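PDB 2EKL: D-3-phosphoglycerate dehydrogenase from Sulfolobus tokodaii, which binds NAD and probably oxidises D-3-phosphoglycerate in the route to serine. Local coordinates for residues Asn91-Tyr96 against Lys308-Ile313; Ile214-Phe219 against Leu243-Lys248; Asp257-Glu262 against Glu267-Leu272. One frame throughout, in Å; residues are numbered along the deposited sequence.

Interaction 1: residues Asn91-Tyr96 against Lys308-Ile313; sequences NIKVVY and KELGMI
Lys93 of the strand 93-95 meets Glu309 and Leu310 where the long helix 289-309 runs out, and the backbones themselves stay well apart: the closest pair of CA atoms, Lys93 and Leu310, is separated by 9.7 Å. Each segment carries a helix end of the same kind. Asn91 and Gly311 both adopt positive phi and close a Schellman motif, the latter with the backbone bond from Gly311 N to Lys308 O at 2.9 Å. The first motif turns the chain from helix 84-89 toward the strand; the second ends helix 289-309. One side chain therefore has to bridge the gap, and Lys93 does so at full stretch. Its CG stands beside the backbone N (chi1 -67°) and every later torsion lies close to 180°, which carries the ammonium group straight across to the other segment. There NZ comes over the flank of Glu309, the two side chains crossing at about a right angle. Lys93 and Leu310 instead approach tip to tip, NZ lying 3.6 Å from Leu310 CG. The Glu309 carboxylate bends off at chi2, leaving OE1 5.3 Å from Lys93 NZ; at that separation no salt bridge forms, though the opposite charges probably still attract. A weak hydrogen bond from NZ to the carbonyl of Ala306 ties the lysine to the last turn of the helix. This is surface packing away from the NAD site: the C-terminal end of helix 289-309 lies beside strand 93-95, the edge strand within this chain of the five-stranded parallel sheet, whose domain in this family usually carries the substrate side. The strand pairs with 71-74 through Lys93 and Val95, and Leu310 packs on Lys70 and Ile71.

Interaction 2: residues Ile214-Phe219 against Leu243-Lys248; sequences IDYPQF and LDYIKK
Asp244 OD2 accepts a hydrogen bond of 3.1 Å from Tyr216 OH, and the ammonium group of Lys248, one helical turn on, forms a long salt bridge with the same oxygen. The hydroxyl arrives on the anti lone pair, away from the other carboxylate oxygen, and OD2 lies in the plane of the tyrosine ring, at its edge. With CG of Asp244 anti to the backbone N (chi1 -172°), the carboxylate is presented to helix 216-221; its plane is turned 66° from that of the ring.

Behind this polar edge, Tyr216, Phe219 and Tyr245 form an aromatic cluster between helices 216-221 and 239-247. Phe219 CB sits over one face of Tyr245 in a CH-pi contact, 3.5 Å from the ring centroid, while Lys248 NZ lies above the opposite face, offset toward the rim. The Phe219 and Tyr245 rings are nearly parallel, 10° apart, but so far slid that they scarcely overlap. Tyr216 meets the edge of Tyr245, its CD1 3.6 Å from Tyr245 CE2. The hydroxyl of Tyr245 is hydrogen-bonded to Glu220, just beyond the segment.

The contact thus joins two helices of the nucleotide-binding domain by ring packing, with Phe219 and Tyr245 buried, and by one hydrogen bond at the exposed Tyr216, where the nearby Lys248 probably helps to stabilise the negative charge on Asp244.

Interaction 3: residues Asp257-Glu262 against Glu267-Leu272; sequences DVFWNE and EWELEL. With NAD (nicotinamide-adenine-dinucleotide), chain B.
The indole of Trp260 receives Trp268 on one face and Phe259 CZ at its edge, while Trp260 CZ3 in turn lies over the centre of the Phe259 ring. Trp268 points the edge of its six-membered ring at the five-membered ring of Trp260, a T-shaped pair with centroids 5.3 Å apart and planes at 64°. The cluster pins the loop after strand 251-256 of the Rossmann-type domain to helix 267-274. CG of Trp268 lies between its backbone N and carbonyl carbon (chi1 61°), a torsion that swings the ring up to its partner. Leu272 CD1 adds to the packing, 3.7 Å from Trp260 CZ3, and Trp260 NE1 is hydrogen-bonded to the carbonyl of Val237.

Glu269 reaches back to the loop with both carboxylate oxygens. OE2 takes a weak, bent hydrogen bond from Asn261 N, and Glu269 OE1 a straighter one of 2.8 Å from Asn261 ND2, met on the syn side but out of the carboxylate plane. On the second subunit, Phe132 packs against Phe259 and Glu262. At the start of the loop Asp257, steadied by Thr281, Ile284 and Gly285, binds the cofactor: the carboxamide nitrogen N7N of NAD donates to Asp257 OD2 at 2.7 Å.

Two separate parallel sheets share out the three contacts. Interaction 1 joins the edge strand of the five-stranded sheet to the end of helix 289-309, so in sequence interactions 2 and 3 fall between its two segments; they follow one another in the NAD-binding domain, built on the seven-stranded sheet. The centres of interactions 1 and 2 are about 46 Å apart. Between the centres of interactions 1 and 3 the distance is about 39 Å. Interactions 2 and 3 are only about 15 Å apart, centre to centre, and touch: Leu243 and Ile246 pack on Leu272, and Lys247 NZ bridges to Glu271 OE2 at 3.1 Å. Helices 216-221, 239-247 and 267-274 thus pack in succession, connected through the loop 257-262 to the cofactor.

Interaction 1: residues Asn91-Tyr96 against Lys308-Ile313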
loop_
_atom_site.group_PDB
_atom_site.type_symbol
_atom_site.label_atom_id
_atom_site.label_comp_id
_atom_site.label_asym_id
_atom_site.label_seq_id
_atom_site.Cartn_x
_atom_site.Cartn_y
_atom_site.Cartn_z
ATOM N N ASN A 91 37.656 19.095 13.369
ATOM C CA ASN A 91 37.525 19.686 12.041
ATOM C C ASN A 91 37.540 18.610 10.957
ATOM O O ASN A 91 38.056 18.825 9.860
ATOM C CB ASN A 91 38.654 20.688 11.794
ATOM C CG ASN A 91 38.678 21.797 12.826
ATOM O OD1 ASN A 91 37.684 22.496 13.026
ATOM N ND2 ASN A 91 39.818 21.966 13.488
ATOM N N ILE A 92 36.973 17.451 11.279
ATOM C CA ILE A 92 36.908 16.336 10.341
ATOM C C ILE A 92 35.599 16.379 9.558
ATOM O O ILE A 92 34.519 16.354 10.147
ATOM C CB ILE A 92 36.992 14.980 11.076
ATOM C CG1 ILE A 92 38.318 14.878 11.833
ATOM C CG2 ILE A 92 36.854 13.834 10.076
ATOM C CD1 ILE A 92 38.447 13.631 12.681
ATOM N N LYS A 93 35.702 16.446 8.234
ATOM C CA LYS A 93 34.522 16.484 7.374
ATOM C C LYS A 93 33.774 15.160 7.442
ATOM O O LYS A 93 34.366 14.094 7.268
ATOM C CB LYS A 93 34.924 16.756 5.922
ATOM C CG LYS A 93 35.492 18.138 5.673
ATOM C CD LYS A 93 35.868 18.310 4.212
ATOM C CE LYS A 93 36.418 19.697 3.940
ATOM N NZ LYS A 93 36.816 19.852 2.517
ATOM N N VAL A 94 32.471 15.230 7.693
ATOM C CA VAL A 94 31.644 14.032 7.778
ATOM C C VAL A 94 30.633 14.043 6.636
ATOM O O VAL A 94 29.829 14.968 6.520
ATOM C CB VAL A 94 30.893 13.972 9.123
ATOM C CG1 VAL A 94 30.104 12.677 9.224
ATOM C CG2 VAL A 94 31.880 14.087 10.273
ATOM N N VAL A 95 30.679 13.015 5.791
ATOM C CA VAL A 95 29.768 12.922 4.656
ATOM C C VAL A 95 28.961 11.636 4.657
ATOM O O VAL A 95 29.378 10.622 5.215
ATOM C CB VAL A 95 30.527 13.004 3.307
ATOM C CG1 VAL A 95 31.247 14.341 3.188
ATOM C CG2 VAL A 95 31.513 11.846 3.191
ATOM N N TYR A 96 27.790 11.691 4.030
ATOM C CA TYR A 96 26.915 10.533 3.921
ATOM C C TYR A 96 25.900 10.791 2.816
ATOM O O TYR A 96 26.176 11.569 1.901
ATOM C CB TYR A 96 26.224 10.231 5.263
ATOM C CG TYR A 96 25.273 11.291 5.777
ATOM C CD1 TYR A 96 25.712 12.588 6.041
ATOM C CD2 TYR A 96 23.936 10.982 6.037
ATOM C CE1 TYR A 96 24.844 13.554 6.554
ATOM C CE2 TYR A 96 23.060 11.938 6.548
ATOM C CZ TYR A 96 23.522 13.221 6.804
ATOM O OH TYR A 96 22.660 14.167 7.308
ATOM N N LYS A 308 38.217 16.830 -2.862
ATOM C CA LYS A 308 38.644 17.898 -3.760
ATOM C C LYS A 308 38.859 19.196 -2.990
ATOM O O LYS A 308 39.822 19.923 -3.238
ATOM C CB LYS A 308 37.610 18.122 -4.866
ATOM C CG LYS A 308 37.998 19.225 -5.843
ATOM C CD LYS A 308 37.034 19.311 -7.014
ATOM C CE LYS A 308 37.100 18.063 -7.881
ATOM N NZ LYS A 308 36.234 18.185 -9.088
ATOM N N GLU A 309 37.964 19.488 -2.056
ATOM C CA GLU A 309 38.093 20.702 -1.259
ATOM C C GLU A 309 39.370 20.660 -0.426
ATOM O O GLU A 309 39.938 21.700 -0.086
ATOM C CB GLU A 309 36.877 20.867 -0.347
ATOM C CG GLU A 309 35.591 21.195 -1.092
ATOM C CD GLU A 309 35.603 22.587 -1.707
ATOM O OE1 GLU A 309 36.573 23.340 -1.476
ATOM O OE2 GLU A 309 34.635 22.931 -2.417
ATOM N N LEU A 310 39.823 19.452 -0.106
ATOM C CA LEU A 310 41.037 19.277 0.683
ATOM C C LEU A 310 42.278 19.228 -0.200
ATOM O O LEU A 310 43.398 19.105 0.299
ATOM C CB LEU A 310 40.936 17.997 1.522
ATOM C CG LEU A 310 39.975 18.075 2.713
ATOM C CD1 LEU A 310 39.808 16.700 3.338
ATOM C CD2 LEU A 310 40.513 19.069 3.735
ATOM N N GLY A 311 42.068 19.323 -1.510
ATOM C CA GLY A 311 43.168 19.301 -2.459
ATOM C C GLY A 311 43.748 17.929 -2.747
ATOM O O GLY A 311 44.820 17.817 -3.348
ATOM N N MET A 312 43.043 16.879 -2.333
ATOM C CA MET A 312 43.518 15.514 -2.544
ATOM C C MET A 312 43.350 15.055 -3.984
ATOM O O MET A 312 44.163 14.284 -4.492
ATOM C CB MET A 312 42.775 14.550 -1.626
ATOM C CG MET A 312 42.854 14.908 -0.168
ATOM S SD MET A 312 41.901 13.745 0.819
ATOM C CE MET A 312 42.433 14.186 2.448
ATOM N N ILE A 313 42.283 15.518 -4.629
ATOM C CA ILE A 313 42.001 15.164 -6.016
ATOM C C ILE A 313 41.393 16.358 -6.740
ATOM O O ILE A 313 41.142 17.382 -6.073
ATOM C CB ILE A 313 41.003 13.990 -6.116
ATOM C CG1 ILE A 313 39.695 14.364 -5.412
ATOM C CG2 ILE A 313 41.612 12.736 -5.508
ATOM C CD1 ILE A 313 38.551 13.404 -5.684
ATOM O OXT ILE A 313 41.170 16.250 -7.962
#

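Interaction 2: residues Ile214-Phe219 against Leu243-Lys248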
loop_
_atom_site.group_PDB
_atom_site.type_symbol
_atom_site.label_atom_id
_atom_site.label_comp_id
_atom_site.label_asym_id
_atom_site.label_seq_id
_atom_site.Cartn_x
_atom_site.Cartn_y
_atom_site.Cartn_z
ATOM N N ILE A 214 4.491 11.438 20.783
ATOM C CA ILE A 214 3.157 10.885 20.922
ATOM C C ILE A 214 3.149 10.139 22.247
ATOM O O ILE A 214 3.594 8.992 22.334
ATOM C CB ILE A 214 2.816 9.920 19.760
ATOM C CG1 ILE A 214 3.007 10.638 18.417
ATOM C CG2 ILE A 214 1.372 9.456 19.873
ATOM C CD1 ILE A 214 2.182 11.912 18.266
ATOM N N ASP A 215 2.660 10.819 23.281
ATOM C CA ASP A 215 2.600 10.260 24.627
ATOM C C ASP A 215 1.147 10.178 25.085
ATOM O O ASP A 215 0.224 10.360 24.289
ATOM C CB ASP A 215 3.415 11.131 25.594
ATOM C CG ASP A 215 4.030 10.331 26.733
ATOM O OD1 ASP A 215 3.312 9.524 27.359
ATOM O OD2 ASP A 215 5.234 10.515 27.004
ATOM N N TYR A 216 0.938 9.914 26.369
ATOM C CA TYR A 216 -0.416 9.775 26.888
ATOM C C TYR A 216 -1.412 10.879 26.552
ATOM O O TYR A 216 -2.530 10.593 26.130
ATOM C CB TYR A 216 -0.383 9.540 28.401
ATOM C CG TYR A 216 -0.302 8.072 28.746
ATOM C CD1 TYR A 216 -1.450 7.278 28.732
ATOM C CD2 TYR A 216 0.921 7.459 29.022
ATOM C CE1 TYR A 216 -1.386 5.914 28.979
ATOM C CE2 TYR A 216 0.995 6.092 29.275
ATOM C CZ TYR A 216 -0.160 5.326 29.250
ATOM O OH TYR A 216 -0.098 3.973 29.481
ATOM N N PRO A 217 -1.035 12.155 26.742
ATOM C CA PRO A 217 -1.973 13.239 26.429
ATOM C C PRO A 217 -2.403 13.232 24.963
ATOM O O PRO A 217 -3.568 13.479 24.644
ATOM C CB PRO A 217 -1.187 14.495 26.792
ATOM C CG PRO A 217 -0.264 14.017 27.882
ATOM C CD PRO A 217 0.205 12.690 27.329
ATOM N N GLN A 218 -1.452 12.948 24.078
ATOM C CA GLN A 218 -1.721 12.912 22.646
ATOM C C GLN A 218 -2.651 11.755 22.290
ATOM O O GLN A 218 -3.558 11.913 21.478
ATOM C CB GLN A 218 -0.409 12.791 21.860
ATOM C CG GLN A 218 0.517 14.010 21.958
ATOM C CD GLN A 218 1.102 14.211 23.349
ATOM O OE1 GLN A 218 1.618 13.277 23.960
ATOM N NE2 GLN A 218 1.036 15.439 23.846
ATOM N N PHE A 219 -2.423 10.592 22.892
ATOM C CA PHE A 219 -3.277 9.435 22.634
ATOM C C PHE A 219 -4.709 9.733 23.077
ATOM O O PHE A 219 -5.669 9.321 22.431
ATOM C CB PHE A 219 -2.758 8.204 23.387
ATOM C CG PHE A 219 -1.732 7.410 22.627
ATOM C CD1 PHE A 219 -2.101 6.645 21.522
ATOM C CD2 PHE A 219 -0.395 7.433 23.007
ATOM C CE1 PHE A 219 -1.155 5.918 20.805
ATOM C CE2 PHE A 219 0.566 6.707 22.295
ATOM C CZ PHE A 219 0.183 5.949 21.192
ATOM N N LEU A 243 0.313 0.417 23.552
ATOM C CA LEU A 243 -0.268 -0.878 23.881
ATOM C C LEU A 243 -1.534 -0.683 24.709
ATOM O O LEU A 243 -2.537 -1.367 24.510
ATOM C CB LEU A 243 0.749 -1.725 24.657
ATOM C CG LEU A 243 0.281 -3.105 25.136
ATOM C CD1 LEU A 243 -0.150 -3.958 23.954
ATOM C CD2 LEU A 243 1.413 -3.781 25.890
ATOM N N ASP A 244 -1.479 0.268 25.635
ATOM C CA ASP A 244 -2.607 0.583 26.501
ATOM C C ASP A 244 -3.821 0.964 25.659
ATOM O O ASP A 244 -4.916 0.418 25.830
ATOM C CB ASP A 244 -2.220 1.740 27.432
ATOM C CG ASP A 244 -3.260 2.014 28.503
ATOM O OD1 ASP A 244 -4.310 1.337 28.515
ATOM O OD2 ASP A 244 -3.020 2.912 29.340
ATOM N N TYR A 245 -3.622 1.900 24.735
ATOM C CA TYR A 245 -4.707 2.362 23.884
ATOM C C TYR A 245 -5.164 1.366 22.823
ATOM O O TYR A 245 -6.286 1.462 22.326
ATOM C CB TYR A 245 -4.328 3.707 23.263
ATOM C CG TYR A 245 -4.514 4.845 24.238
ATOM C CD1 TYR A 245 -5.755 5.472 24.380
ATOM C CD2 TYR A 245 -3.472 5.257 25.066
ATOM C CE1 TYR A 245 -5.952 6.478 25.327
ATOM C CE2 TYR A 245 -3.659 6.264 26.019
ATOM C CZ TYR A 245 -4.901 6.867 26.141
ATOM O OH TYR A 245 -5.090 7.861 27.072
ATOM N N ILE A 246 -4.307 0.416 22.468
ATOM C CA ILE A 246 -4.701 -0.605 21.504
ATOM C C ILE A 246 -5.605 -1.593 22.248
ATOM O O ILE A 246 -6.654 -2.003 21.744
ATOM C CB ILE A 246 -3.474 -1.349 20.927
ATOM C CG1 ILE A 246 -2.762 -0.453 19.907
ATOM C CG2 ILE A 246 -3.906 -2.656 20.267
ATOM C CD1 ILE A 246 -1.543 -1.088 19.267
ATOM N N LYS A 247 -5.205 -1.954 23.464
ATOM C CA LYS A 247 -5.992 -2.881 24.266
ATOM C C LYS A 247 -7.343 -2.291 24.664
ATOM O O LYS A 247 -8.317 -3.024 24.820
ATOM C CB LYS A 247 -5.195 -3.310 25.501
ATOM C CG LYS A 247 -3.985 -4.163 25.136
ATOM C CD LYS A 247 -3.102 -4.474 26.332
ATOM C CE LYS A 247 -3.795 -5.393 27.320
ATOM N NZ LYS A 247 -2.848 -5.848 28.379
ATOM N N LYS A 248 -7.399 -0.969 24.819
ATOM C CA LYS A 248 -8.647 -0.289 25.169
ATOM C C LYS A 248 -9.593 -0.326 23.970
ATOM O O LYS A 248 -10.801 -0.134 24.112
ATOM C CB LYS A 248 -8.388 1.174 25.543
ATOM C CG LYS A 248 -7.641 1.386 26.844
ATOM C CD LYS A 248 -7.400 2.868 27.081
ATOM C CE LYS A 248 -6.701 3.111 28.406
ATOM N NZ LYS A 248 -6.375 4.548 28.607
#

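Interaction 3: residues Asp257-Glu262 against Glu267-Leu272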
loop_
_atom_site.group_PDB
_atom_site.type_symbol
_atom_site.label_atom_id
_atom_site.label_comp_id
_atom_site.label_asym_id
_atom_site.label_seq_id
_atom_site.Cartn_x
_atom_site.Cartn_y
_atom_site.Cartn_z
ATOM N N ASP A 257 7.423 0.546 10.468
ATOM C CA ASP A 257 8.588 -0.063 9.842
ATOM C C ASP A 257 9.717 -0.021 10.874
ATOM O O ASP A 257 10.812 -0.529 10.636
ATOM C CB ASP A 257 8.996 0.728 8.593
ATOM C CG ASP A 257 10.168 0.100 7.859
ATOM O OD1 ASP A 257 10.112 -1.116 7.567
ATOM O OD2 ASP A 257 11.145 0.824 7.560
ATOM N N VAL A 258 9.437 0.590 12.022
ATOM C CA VAL A 258 10.434 0.716 13.085
ATOM C C VAL A 258 9.922 0.259 14.453
ATOM O O VAL A 258 8.790 0.558 14.847
ATOM C CB VAL A 258 10.924 2.180 13.200
ATOM C CG1 VAL A 258 11.599 2.603 11.902
ATOM C CG2 VAL A 258 9.751 3.099 13.518
ATOM N N PHE A 259 10.761 -0.476 15.175
ATOM C CA PHE A 259 10.396 -0.969 16.497
ATOM C C PHE A 259 11.464 -0.543 17.498
ATOM O O PHE A 259 12.634 -0.399 17.148
ATOM C CB PHE A 259 10.267 -2.497 16.481
ATOM C CG PHE A 259 8.950 -3.000 17.008
ATOM C CD1 PHE A 259 7.761 -2.703 16.346
ATOM C CD2 PHE A 259 8.894 -3.769 18.169
ATOM C CE1 PHE A 259 6.537 -3.162 16.832
ATOM C CE2 PHE A 259 7.677 -4.233 18.661
ATOM C CZ PHE A 259 6.495 -3.929 17.992
ATOM N N TRP A 260 11.049 -0.330 18.742
ATOM C CA TRP A 260 11.959 0.098 19.796
ATOM C C TRP A 260 13.177 -0.815 19.839
ATOM O O TRP A 260 14.303 -0.354 20.016
ATOM C CB TRP A 260 11.201 0.116 21.122
ATOM C CG TRP A 260 10.031 1.062 21.052
ATOM C CD1 TRP A 260 10.031 2.393 21.366
ATOM C CD2 TRP A 260 8.727 0.773 20.534
ATOM N NE1 TRP A 260 8.808 2.952 21.070
ATOM C CE2 TRP A 260 7.989 1.980 20.558
ATOM C CE3 TRP A 260 8.108 -0.386 20.048
ATOM C CZ2 TRP A 260 6.666 2.059 20.113
ATOM C CZ3 TRP A 260 6.789 -0.307 19.605
ATOM C CH2 TRP A 260 6.084 0.910 19.641
ATOM N N ASN A 261 12.932 -2.107 19.653
ATOM C CA ASN A 261 13.982 -3.120 19.610
ATOM C C ASN A 261 13.625 -4.050 18.457
ATOM O O ASN A 261 12.514 -4.578 18.401
ATOM C CB ASN A 261 14.042 -3.909 20.920
ATOM C CG ASN A 261 14.806 -3.176 22.007
ATOM O OD1 ASN A 261 16.011 -2.953 21.893
ATOM N ND2 ASN A 261 14.105 -2.792 23.068
ATOM N N GLU A 262 14.567 -4.240 17.536
ATOM C CA GLU A 262 14.341 -5.089 16.370
ATOM C C GLU A 262 15.336 -6.251 16.341
ATOM O O GLU A 262 16.497 -6.067 15.979
ATOM C CB GLU A 262 14.483 -4.245 15.094
ATOM C CG GLU A 262 13.669 -2.945 15.126
ATOM C CD GLU A 262 13.998 -1.989 13.984
ATOM O OE1 GLU A 262 15.015 -2.193 13.293
ATOM O OE2 GLU A 262 13.238 -1.016 13.785
ATOM N N GLU A 267 8.894 -7.459 27.487
ATOM C CA GLU A 267 7.565 -8.063 27.541
ATOM C C GLU A 267 6.472 -7.256 26.848
ATOM O O GLU A 267 5.657 -7.813 26.112
ATOM C CB GLU A 267 7.144 -8.309 28.996
ATOM C CG GLU A 267 5.819 -9.056 29.128
ATOM C CD GLU A 267 5.365 -9.220 30.569
ATOM O OE1 GLU A 267 6.166 -9.704 31.397
ATOM O OE2 GLU A 267 4.202 -8.870 30.871
ATOM N N TRP A 268 6.442 -5.950 27.092
ATOM C CA TRP A 268 5.417 -5.111 26.485
ATOM C C TRP A 268 5.608 -5.005 24.973
ATOM O O TRP A 268 4.630 -4.910 24.226
ATOM C CB TRP A 268 5.419 -3.716 27.117
ATOM C CG TRP A 268 6.699 -2.994 26.939
ATOM C CD1 TRP A 268 7.806 -3.078 27.731
ATOM C CD2 TRP A 268 7.036 -2.108 25.866
ATOM N NE1 TRP A 268 8.813 -2.300 27.218
ATOM C CE2 TRP A 268 8.368 -1.693 26.073
ATOM C CE3 TRP A 268 6.341 -1.627 24.748
ATOM C CZ2 TRP A 268 9.025 -0.816 25.202
ATOM C CZ3 TRP A 268 6.995 -0.755 23.880
ATOM C CH2 TRP A 268 8.323 -0.359 24.114
ATOM N N GLU A 269 6.864 -5.021 24.530
ATOM C CA GLU A 269 7.189 -4.947 23.103
ATOM C C GLU A 269 6.699 -6.205 22.408
ATOM O O GLU A 269 6.169 -6.160 21.300
ATOM C CB GLU A 269 8.698 -4.847 22.893
ATOM C CG GLU A 269 9.270 -3.459 22.958
ATOM C CD GLU A 269 10.679 -3.419 22.416
ATOM O OE1 GLU A 269 11.583 -3.973 23.074
ATOM O OE2 GLU A 269 10.878 -2.849 21.323
ATOM N N LEU A 270 6.917 -7.339 23.061
ATOM C CA LEU A 270 6.487 -8.615 22.523
ATOM C C LEU A 270 4.965 -8.660 22.420
ATOM O O LEU A 270 4.420 -9.189 21.454
ATOM C CB LEU A 270 6.992 -9.746 23.424
ATOM C CG LEU A 270 8.517 -9.857 23.448
ATOM C CD1 LEU A 270 8.967 -10.822 24.540
ATOM C CD2 LEU A 270 8.998 -10.318 22.079
ATOM N N GLU A 271 4.277 -8.098 23.412
ATOM C CA GLU A 271 2.820 -8.099 23.401
ATOM C C GLU A 271 2.301 -7.282 22.218
ATOM O O GLU A 271 1.322 -7.661 21.571
ATOM C CB GLU A 271 2.261 -7.535 24.711
ATOM C CG GLU A 271 0.853 -8.028 25.009
ATOM C CD GLU A 271 0.313 -7.538 26.336
ATOM O OE1 GLU A 271 1.081 -7.501 27.322
ATOM O OE2 GLU A 271 -0.889 -7.205 26.395
ATOM N N LEU A 272 2.962 -6.162 21.942
ATOM C CA LEU A 272 2.578 -5.310 20.820
ATOM C C LEU A 272 2.785 -6.057 19.510
ATOM O O LEU A 272 1.884 -6.137 18.680
ATOM C CB LEU A 272 3.422 -4.032 20.797
ATOM C CG LEU A 272 2.992 -2.855 21.674
ATOM C CD1 LEU A 272 4.070 -1.785 21.649
ATOM C CD2 LEU A 272 1.667 -2.297 21.172
HETATM P PA NAD B . 13.440 15.690 7.480
HETATM O O1A NAD B . 13.330 16.135 6.079
HETATM O O2A NAD B . 14.597 16.261 8.283
HETATM O O5B NAD B . 12.036 16.015 8.181
HETATM C C5B NAD B . 11.863 15.734 9.561
HETATM C C4B NAD B . 10.736 16.832 10.046
HETATM O O4B NAD B . 10.155 16.450 11.304
HETATM C C3B NAD B . 11.352 18.271 10.072
HETATM O O3B NAD B . 10.576 19.192 9.308
HETATM C C2B NAD B . 11.459 18.545 11.578
HETATM O O2B NAD B . 11.471 19.887 12.003
HETATM C C1B NAD B . 10.315 17.713 12.029
HETATM N N9A NAD B . 10.288 17.474 13.508
HETATM C C8A NAD B . 11.308 17.166 14.397
HETATM N N7A NAD B . 10.799 17.045 15.645
HETATM C C5A NAD B . 9.466 17.267 15.578
HETATM C C6A NAD B . 8.374 17.285 16.532
HETATM N N6A NAD B . 8.585 17.044 17.816
HETATM N N1A NAD B . 7.038 17.569 16.088
HETATM C C2A NAD B . 6.745 17.839 14.712
HETATM N N3A NAD B . 7.808 17.824 13.778
HETATM C C4A NAD B . 9.131 17.543 14.212
HETATM O O3 NAD B . 13.614 14.090 7.524
HETATM P PN NAD B . 13.045 12.955 6.527
HETATM O O1N NAD B . 11.737 13.368 5.994
HETATM O O2N NAD B . 14.130 12.764 5.521
HETATM O O5D NAD B . 13.024 11.757 7.551
HETATM C C5D NAD B . 11.954 11.639 8.464
HETATM C C4D NAD B . 12.136 10.447 9.380
HETATM O O4D NAD B . 12.114 9.223 8.669
HETATM C C3D NAD B . 13.456 10.401 10.203
HETATM O O3D NAD B . 13.208 9.980 11.553
HETATM C C2D NAD B . 14.319 9.481 9.418
HETATM O O2D NAD B . 15.456 9.048 10.140
HETATM C C1D NAD B . 13.262 8.480 9.042
HETATM N N1N NAD B . 13.553 7.545 7.919
HETATM C C2N NAD B . 13.235 6.162 8.100
HETATM C C3N NAD B . 13.505 5.248 7.038
HETATM C C7N NAD B . 13.173 3.815 7.215
HETATM O O7N NAD B . 13.996 2.922 6.641
HETATM N N7N NAD B . 12.130 3.367 7.899
HETATM C C4N NAD B . 14.109 5.782 5.788
HETATM C C5N NAD B . 14.428 7.189 5.619
HETATM C C6N NAD B . 14.141 8.074 6.706
#